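Local coordinates for protein fasciclin-1 (Drosophila melanogaster, PDB 1O70) that serves as a neural cell adhesion molecule, represented here by its third and fourth FAS1 domains, at residues 23-26 with 27-31; 37-40 with 41-45; 241-244 with 245-248. All coordinates share one frame; numbering follows the deposited sequence.

Contact 1: 23-26 with 27-31. With SO4 (sulfate ion), chain D.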
loop_
_atom_site.group_PDB
_atom_site.type_symbol
_atom_site.label_atom_id
_atom_site.label_comp_id
_atom_site.label_asym_id
_atom_site.label_seq_id
_atom_site.Cartn_x
_atom_site.Cartn_y
_atom_site.Cartn_z
ATOM N N ALA A 23 -22.326 -7.823 -9.295
ATOM C CA ALA A 23 -20.895 -7.544 -9.304
ATOM C C ALA A 23 -20.154 -8.060 -10.526
ATOM O O ALA A 23 -19.499 -7.295 -11.228
ATOM C CB ALA A 23 -20.241 -8.096 -8.039
ATOM N N LEU A 24 -20.237 -9.359 -10.771
ATOM C CA LEU A 24 -19.542 -9.937 -11.912
ATOM C C LEU A 24 -19.904 -9.343 -13.272
ATOM O O LEU A 24 -19.019 -9.116 -14.100
ATOM C CB LEU A 24 -19.741 -11.449 -11.944
ATOM C CG LEU A 24 -18.604 -12.243 -11.308
ATOM C CD1 LEU A 24 -18.837 -13.720 -11.584
ATOM C CD2 LEU A 24 -17.251 -11.816 -11.897
ATOM N N ARG A 25 -21.185 -9.090 -13.522
ATOM C CA ARG A 25 -21.551 -8.529 -14.811
ATOM C C ARG A 25 -20.972 -7.129 -14.943
ATOM O O ARG A 25 -20.562 -6.715 -16.029
ATOM C CB ARG A 25 -23.067 -8.469 -14.989
ATOM C CG ARG A 25 -23.726 -7.485 -14.075
ATOM C CD ARG A 25 -24.904 -6.797 -14.739
ATOM N NE ARG A 25 -25.475 -5.816 -13.823
ATOM C CZ ARG A 25 -24.999 -4.588 -13.646
ATOM N NH1 ARG A 25 -23.945 -4.170 -14.337
ATOM N NH2 ARG A 25 -25.559 -3.789 -12.748
ATOM N N LYS A 26 -20.944 -6.404 -13.829
ATOM C CA LYS A 26 -20.414 -5.045 -13.803
ATOM C C LYS A 26 -18.911 -5.083 -14.066
ATOM O O LYS A 26 -18.383 -4.260 -14.823
ATOM C CB LYS A 26 -20.682 -4.402 -12.443
ATOM C CG LYS A 26 -20.163 -2.984 -12.316
ATOM C CD LYS A 26 -20.879 -2.053 -13.277
ATOM C CE LYS A 26 -20.367 -0.628 -13.151
ATOM N NZ LYS A 26 -21.152 0.309 -14.006
ATOM N N PHE A 27 -18.228 -6.047 -13.447
ATOM C CA PHE A 27 -16.794 -6.189 -13.633
ATOM C C PHE A 27 -16.529 -6.351 -15.127
ATOM O O PHE A 27 -15.653 -5.691 -15.689
ATOM C CB PHE A 27 -16.261 -7.404 -12.863
ATOM C CG PHE A 27 -14.755 -7.551 -12.914
ATOM C CD1 PHE A 27 -13.932 -6.784 -12.092
ATOM C CD2 PHE A 27 -14.158 -8.458 -13.786
ATOM C CE1 PHE A 27 -12.531 -6.922 -12.138
ATOM C CE2 PHE A 27 -12.761 -8.605 -13.842
ATOM C CZ PHE A 27 -11.949 -7.839 -13.018
ATOM N N TYR A 28 -17.302 -7.213 -15.782
ATOM C CA TYR A 28 -17.108 -7.435 -17.211
ATOM C C TYR A 28 -17.530 -6.229 -18.040
ATOM O O TYR A 28 -16.941 -5.949 -19.085
ATOM C CB TYR A 28 -17.857 -8.690 -17.657
ATOM C CG TYR A 28 -17.286 -9.956 -17.067
ATOM C CD1 TYR A 28 -18.127 -10.939 -16.538
ATOM C CD2 TYR A 28 -15.901 -10.178 -17.037
ATOM C CE1 TYR A 28 -17.618 -12.110 -15.992
ATOM C CE2 TYR A 28 -15.379 -11.352 -16.491
ATOM C CZ TYR A 28 -16.253 -12.317 -15.971
ATOM O OH TYR A 28 -15.768 -13.498 -15.451
ATOM N N GLU A 29 -18.543 -5.505 -17.581
ATOM C CA GLU A 29 -18.953 -4.316 -18.306
ATOM C C GLU A 29 -17.792 -3.332 -18.284
ATOM O O GLU A 29 -17.450 -2.745 -19.310
ATOM C CB GLU A 29 -20.189 -3.698 -17.671
ATOM C CG GLU A 29 -21.473 -4.203 -18.281
ATOM C CD GLU A 29 -22.680 -3.668 -17.571
ATOM O OE1 GLU A 29 -22.661 -2.472 -17.195
ATOM O OE2 GLU A 29 -23.651 -4.438 -17.389
ATOM N N VAL A 30 -17.172 -3.163 -17.118
ATOM C CA VAL A 30 -16.033 -2.262 -17.017
ATOM C C VAL A 30 -14.934 -2.716 -17.974
ATOM O O VAL A 30 -14.286 -1.892 -18.624
ATOM C CB VAL A 30 -15.468 -2.196 -15.578
ATOM C CG1 VAL A 30 -14.166 -1.394 -15.561
ATOM C CG2 VAL A 30 -16.489 -1.537 -14.652
ATOM N N ILE A 31 -14.722 -4.023 -18.080
ATOM C CA ILE A 31 -13.693 -4.512 -18.996
ATOM C C ILE A 31 -14.026 -4.143 -20.448
ATOM O O ILE A 31 -13.133 -3.818 -21.234
ATOM C CB ILE A 31 -13.508 -6.042 -18.890
ATOM C CG1 ILE A 31 -12.959 -6.403 -17.504
ATOM C CG2 ILE A 31 -12.520 -6.520 -19.938
ATOM C CD1 ILE A 31 -12.765 -7.897 -17.293
HETATM S S SO4 D . -24.746 -0.659 -12.625
HETATM O O1 SO4 D . -24.127 -1.497 -11.577
HETATM O O2 SO4 D . -26.159 -0.402 -12.292
HETATM O O3 SO4 D . -24.013 0.616 -12.725
HETATM O O4 SO4 D . -24.670 -1.359 -13.925
#
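R25 and E29 form an i to i+4 salt bridge along helix 21-33, on an outer flank of the third FAS1 domain, and a sulfate ion draws K26 into the same polar cluster. R25 NH1 lies 3.1 Å from E29 OE2; the hydrogen bond is weak and bent (122°), although the guanidinium and carboxylate planes are only 17° apart. The sulfate sits at the edge of the guanidinium, in its plane. Two weak bonds, from R25 NH1 (2.9 Å) and R25 NH2 (2.8 Å), converge on its O4, while O1 takes a straighter one from R25 NH2. K26 NZ reaches sulfate O3 at 3.1 Å; with CG anti to the backbone N (chi1 180°), its chain bends at chi2 and then runs extended to the ion. Two cations grip an anion that probably came from the crystallisation liquor, and their charge would probably help to offset that of E29, K26 only from a distance. On another side of the helix L24 and Y28 lie alongside each other, L24 CD2 being 4.1 Å from Y28 CE1. Beneath these side chains run regular i to i+4 backbone bonds, such as V30 N to K26 O (2.8 Å). F27 faces inward onto L77 of helix 70-79 and I50 and P53 of strand 48-53; K26 and V30 touch W58 of helix 55-60, and I31 meets V38 and I42 of helix 37-43.

Contact 2: 37-40 with 41-45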
loop_
_atom_site.group_PDB
_atom_site.type_symbol
_atom_site.label_atom_id
_atom_site.label_comp_id
_atom_site.label_asym_id
_atom_site.label_seq_id
_atom_site.Cartn_x
_atom_site.Cartn_y
_atom_site.Cartn_z
ATOM N N ALA A 37 -8.650 -6.127 -23.698
ATOM C CA ALA A 37 -7.340 -6.777 -23.592
ATOM C C ALA A 37 -7.270 -7.517 -22.262
ATOM O O ALA A 37 -6.606 -8.549 -22.130
ATOM C CB ALA A 37 -6.228 -5.734 -23.668
ATOM N N VAL A 38 -7.964 -6.965 -21.276
ATOM C CA VAL A 38 -8.009 -7.556 -19.955
ATOM C C VAL A 38 -8.564 -8.974 -20.050
ATOM O O VAL A 38 -8.008 -9.914 -19.480
ATOM C CB VAL A 38 -8.902 -6.717 -19.019
ATOM C CG1 VAL A 38 -9.087 -7.432 -17.697
ATOM C CG2 VAL A 38 -8.287 -5.336 -18.817
ATOM N N LEU A 39 -9.660 -9.125 -20.783
ATOM C CA LEU A 39 -10.294 -10.425 -20.938
ATOM C C LEU A 39 -9.327 -11.451 -21.543
ATOM O O LEU A 39 -9.394 -12.639 -21.225
ATOM C CB LEU A 39 -11.557 -10.280 -21.802
ATOM C CG LEU A 39 -12.646 -11.372 -21.868
ATOM C CD1 LEU A 39 -12.229 -12.482 -22.808
ATOM C CD2 LEU A 39 -12.940 -11.911 -20.473
ATOM N N ASP A 40 -8.415 -10.993 -22.396
ATOM C CA ASP A 40 -7.456 -11.900 -23.018
ATOM C C ASP A 40 -6.491 -12.496 -22.008
ATOM O O ASP A 40 -6.228 -13.701 -22.020
ATOM C CB ASP A 40 -6.659 -11.186 -24.115
ATOM C CG ASP A 40 -7.492 -10.910 -25.356
ATOM O OD1 ASP A 40 -8.277 -11.815 -25.746
ATOM O OD2 ASP A 40 -7.350 -9.802 -25.935
ATOM N N ASP A 41 -5.952 -11.643 -21.143
ATOM C CA ASP A 41 -5.013 -12.092 -20.123
ATOM C C ASP A 41 -5.678 -13.043 -19.135
ATOM O O ASP A 41 -5.073 -14.029 -18.699
ATOM C CB ASP A 41 -4.425 -10.889 -19.386
ATOM C CG ASP A 41 -3.554 -10.032 -20.282
ATOM O OD1 ASP A 41 -2.726 -10.604 -21.029
ATOM O OD2 ASP A 41 -3.692 -8.793 -20.239
ATOM N N ILE A 42 -6.924 -12.742 -18.787
ATOM C CA ILE A 42 -7.673 -13.570 -17.857
ATOM C C ILE A 42 -7.822 -14.979 -18.406
ATOM O O ILE A 42 -7.544 -15.957 -17.711
ATOM C CB ILE A 42 -9.080 -12.987 -17.592
ATOM C CG1 ILE A 42 -8.954 -11.625 -16.904
ATOM C CG2 ILE A 42 -9.900 -13.961 -16.749
ATOM C CD1 ILE A 42 -10.276 -10.991 -16.519
ATOM N N ASN A 43 -8.257 -15.081 -19.659
ATOM C CA ASN A 43 -8.446 -16.382 -20.282
ATOM C C ASN A 43 -7.147 -17.089 -20.651
ATOM O O ASN A 43 -7.167 -18.262 -21.011
ATOM C CB ASN A 43 -9.345 -16.252 -21.514
ATOM C CG ASN A 43 -10.778 -15.925 -21.145
ATOM O OD1 ASN A 43 -11.282 -16.378 -20.111
ATOM N ND2 ASN A 43 -11.451 -15.155 -21.992
ATOM N N SER A 44 -6.019 -16.397 -20.554
ATOM C CA SER A 44 -4.762 -17.046 -20.886
ATOM C C SER A 44 -4.078 -17.548 -19.621
ATOM O O SER A 44 -2.899 -17.885 -19.647
ATOM C CB SER A 44 -3.824 -16.089 -21.619
ATOM O OG SER A 44 -2.989 -15.410 -20.700
ATOM N N LEU A 45 -4.813 -17.599 -18.514
ATOM C CA LEU A 45 -4.242 -18.062 -17.252
ATOM C C LEU A 45 -4.713 -19.468 -16.909
ATOM O O LEU A 45 -5.886 -19.807 -17.086
ATOM C CB LEU A 45 -4.618 -17.106 -16.112
ATOM C CG LEU A 45 -3.988 -15.708 -16.131
ATOM C CD1 LEU A 45 -4.702 -14.796 -15.152
ATOM C CD2 LEU A 45 -2.509 -15.817 -15.800
#
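V38 and I42, one turn apart on helix 37-43, make the tightly packed side of this local contact, whereas D40, D41, N43 and S44 lie on its solvent side. V38 CG1 meets I42 CD1 at 3.9 Å. I42 CG1 stands anti to the carbonyl carbon (chi1 -64°), which carries CD1 back along the helix toward V38. Both side chains are buried: each touches I81 of strand 81-82, and V38 also meets L77 of helix 70-79. The backbone beneath them is joined by I42 N to V38 O at 3.1 Å, a fairly straight bond (162°), and by N43 N to L39 O at 3.1 Å. The preceding bond, D41 N to A37 O, is weak at 3.3 Å. Between the two sides the L39 and N43 side chains cross at a slant, though the exact closeness of L39 CD1 to N43 ND2 is doubtful. An alanine in place of L39 removes the whole branched end, and the N43 side chain would probably lose its apolar neighbour and be freer to turn. Farther along, S44 OG bonds back to D41 O at 3.2 Å, and the weak S44 N to D41 O bond joins the same oxygen. One apolar, buried face and one exposed polar face carrying D40 and D41 make this a short amphipathic helix, laid on the helical side of the FAS1 fold just before strand 48-53.

Contact 3: 241-244 with 245-248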
loop_
_atom_site.group_PDB
_atom_site.type_symbol
_atom_site.label_atom_id
_atom_site.label_comp_id
_atom_site.label_asym_id
_atom_site.label_seq_id
_atom_site.Cartn_x
_atom_site.Cartn_y
_atom_site.Cartn_z
ATOM N N GLU A 241 3.652 13.800 -6.139
ATOM C CA GLU A 241 4.002 12.623 -5.359
ATOM C C GLU A 241 4.965 11.769 -6.148
ATOM O O GLU A 241 4.912 11.719 -7.379
ATOM C CB GLU A 241 2.757 11.815 -5.003
ATOM C CG GLU A 241 1.785 11.590 -6.142
ATOM C CD GLU A 241 0.494 10.978 -5.659
ATOM O OE1 GLU A 241 0.459 9.743 -5.470
ATOM O OE2 GLU A 241 -0.483 11.735 -5.439
ATOM N N TYR A 242 5.853 11.091 -5.441
ATOM C CA TYR A 242 6.829 10.268 -6.117
ATOM C C TYR A 242 6.528 8.788 -5.996
ATOM O O TYR A 242 6.391 8.266 -4.888
ATOM C CB TYR A 242 8.217 10.579 -5.563
ATOM C CG TYR A 242 8.590 12.037 -5.712
ATOM C CD1 TYR A 242 8.067 13.008 -4.857
ATOM C CD2 TYR A 242 9.436 12.451 -6.743
ATOM C CE1 TYR A 242 8.379 14.354 -5.028
ATOM C CE2 TYR A 242 9.753 13.793 -6.922
ATOM C CZ TYR A 242 9.221 14.739 -6.062
ATOM O OH TYR A 242 9.534 16.065 -6.244
ATOM N N THR A 243 6.389 8.111 -7.129
ATOM C CA THR A 243 6.148 6.682 -7.073
ATOM C C THR A 243 7.528 6.065 -6.966
ATOM O O THR A 243 8.533 6.694 -7.318
ATOM C CB THR A 243 5.446 6.122 -8.335
ATOM O OG1 THR A 243 6.310 6.250 -9.474
ATOM C CG2 THR A 243 4.148 6.862 -8.592
ATOM N N MET A 244 7.581 4.842 -6.468
ATOM C CA MET A 244 8.855 4.183 -6.312
ATOM C C MET A 244 9.531 4.126 -7.689
ATOM O O MET A 244 10.753 4.214 -7.790
ATOM C CB MET A 244 8.642 2.791 -5.706
ATOM C CG MET A 244 9.808 2.255 -4.913
ATOM S SD MET A 244 10.509 3.373 -3.704
ATOM C CE MET A 244 9.500 3.121 -2.310
ATOM N N LYS A 245 8.729 4.026 -8.747
ATOM C CA LYS A 245 9.260 3.973 -10.108
ATOM C C LYS A 245 9.847 5.322 -10.506
ATOM O O LYS A 245 10.702 5.395 -11.388
ATOM C CB LYS A 245 8.159 3.579 -11.094
ATOM C CG LYS A 245 8.654 2.852 -12.324
ATOM C CD LYS A 245 7.489 2.379 -13.167
ATOM C CE LYS A 245 7.968 1.632 -14.405
ATOM N NZ LYS A 245 6.845 1.302 -15.336
ATOM N N ASP A 246 9.387 6.394 -9.863
ATOM C CA ASP A 246 9.921 7.721 -10.159
ATOM C C ASP A 246 11.296 7.839 -9.521
ATOM O O ASP A 246 12.253 8.254 -10.167
ATOM C CB ASP A 246 9.033 8.841 -9.598
ATOM C CG ASP A 246 7.689 8.946 -10.300
ATOM O OD1 ASP A 246 7.578 8.533 -11.478
ATOM O OD2 ASP A 246 6.745 9.473 -9.675
ATOM N N LEU A 247 11.387 7.462 -8.251
ATOM C CA LEU A 247 12.646 7.543 -7.526
ATOM C C LEU A 247 13.737 6.751 -8.243
ATOM O O LEU A 247 14.896 7.163 -8.272
ATOM C CB LEU A 247 12.462 7.018 -6.101
ATOM C CG LEU A 247 11.288 7.654 -5.353
ATOM C CD1 LEU A 247 11.156 7.023 -3.981
ATOM C CD2 LEU A 247 11.497 9.161 -5.236
ATOM N N VAL A 248 13.357 5.617 -8.826
ATOM C CA VAL A 248 14.304 4.775 -9.549
ATOM C C VAL A 248 14.823 5.516 -10.783
ATOM O O VAL A 248 16.031 5.589 -11.011
ATOM C CB VAL A 248 13.651 3.439 -9.994
ATOM C CG1 VAL A 248 14.597 2.665 -10.898
ATOM C CG2 VAL A 248 13.306 2.606 -8.776
#
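T243 and D246 clasp each other at the start of helix 244-253, each side chain serving the other's backbone. D246 OD2 takes the hydrogen of T243 N at 2.9 Å in an almost straight bond (175°), although the donor comes from above the carboxylate plane. In return D246 N reaches T243 OG1 at 3.1 Å, a weak, bent bond. The hydroxyl is placed for this by chi1 of 66°, which sets OG1 between the backbone N and the carbonyl carbon of T243, over the first turn. D246 CG lies beside its own backbone N (chi1 -68°), a rotation that brings OD2 back to T243 N. T243 O is held twice, by D246 N at 2.7 Å from above the carbonyl plane and by L247 N at 3.1 Å close to the C=O direction. The acid also lies near the N-terminal end of the helix, whose dipole would probably stabilise its negative charge.

Next come the apolar neighbours. L247 reaches back with both methyls: CD2 to Y242 CB at 3.6 Å, the two side chains crossing nearly square, and CD1 to M244 SD at 3.7 Å. Farther out, the entry to the helix is held by bonds to the neighbouring strands: Y242 N to T195 OG1, Y242 O to H301 NE2 and M244 N to D292 OD1. The buried side chains rest on the sheet, M244, L247 and V248 on V270, and Y242 and L247 on L259. Reciprocal side-chain to backbone bonds between the N-cap and the third residue after it define a capping box, which here starts the helix linking strands 235-238 and 257-260 in the fourth FAS1 domain.

Overall arrangement
From the N terminus the three contacts follow in series; none nests in or crosses another, and each spans consecutive residues, closing about a turn of helix instead of a long loop. Contact 1 lies on helix 21-33 and contact 2 on helix 37-43, the next helix along. Their centres are 14 Å apart and they touch directly, so the two helices join in the third FAS1 domain. Contact 3 opens helix 244-253 in the fourth domain, beside that domain's own sheet. Its centre is 31 Å from that of contact 1 and 28 Å from that of contact 2, and it touches neither.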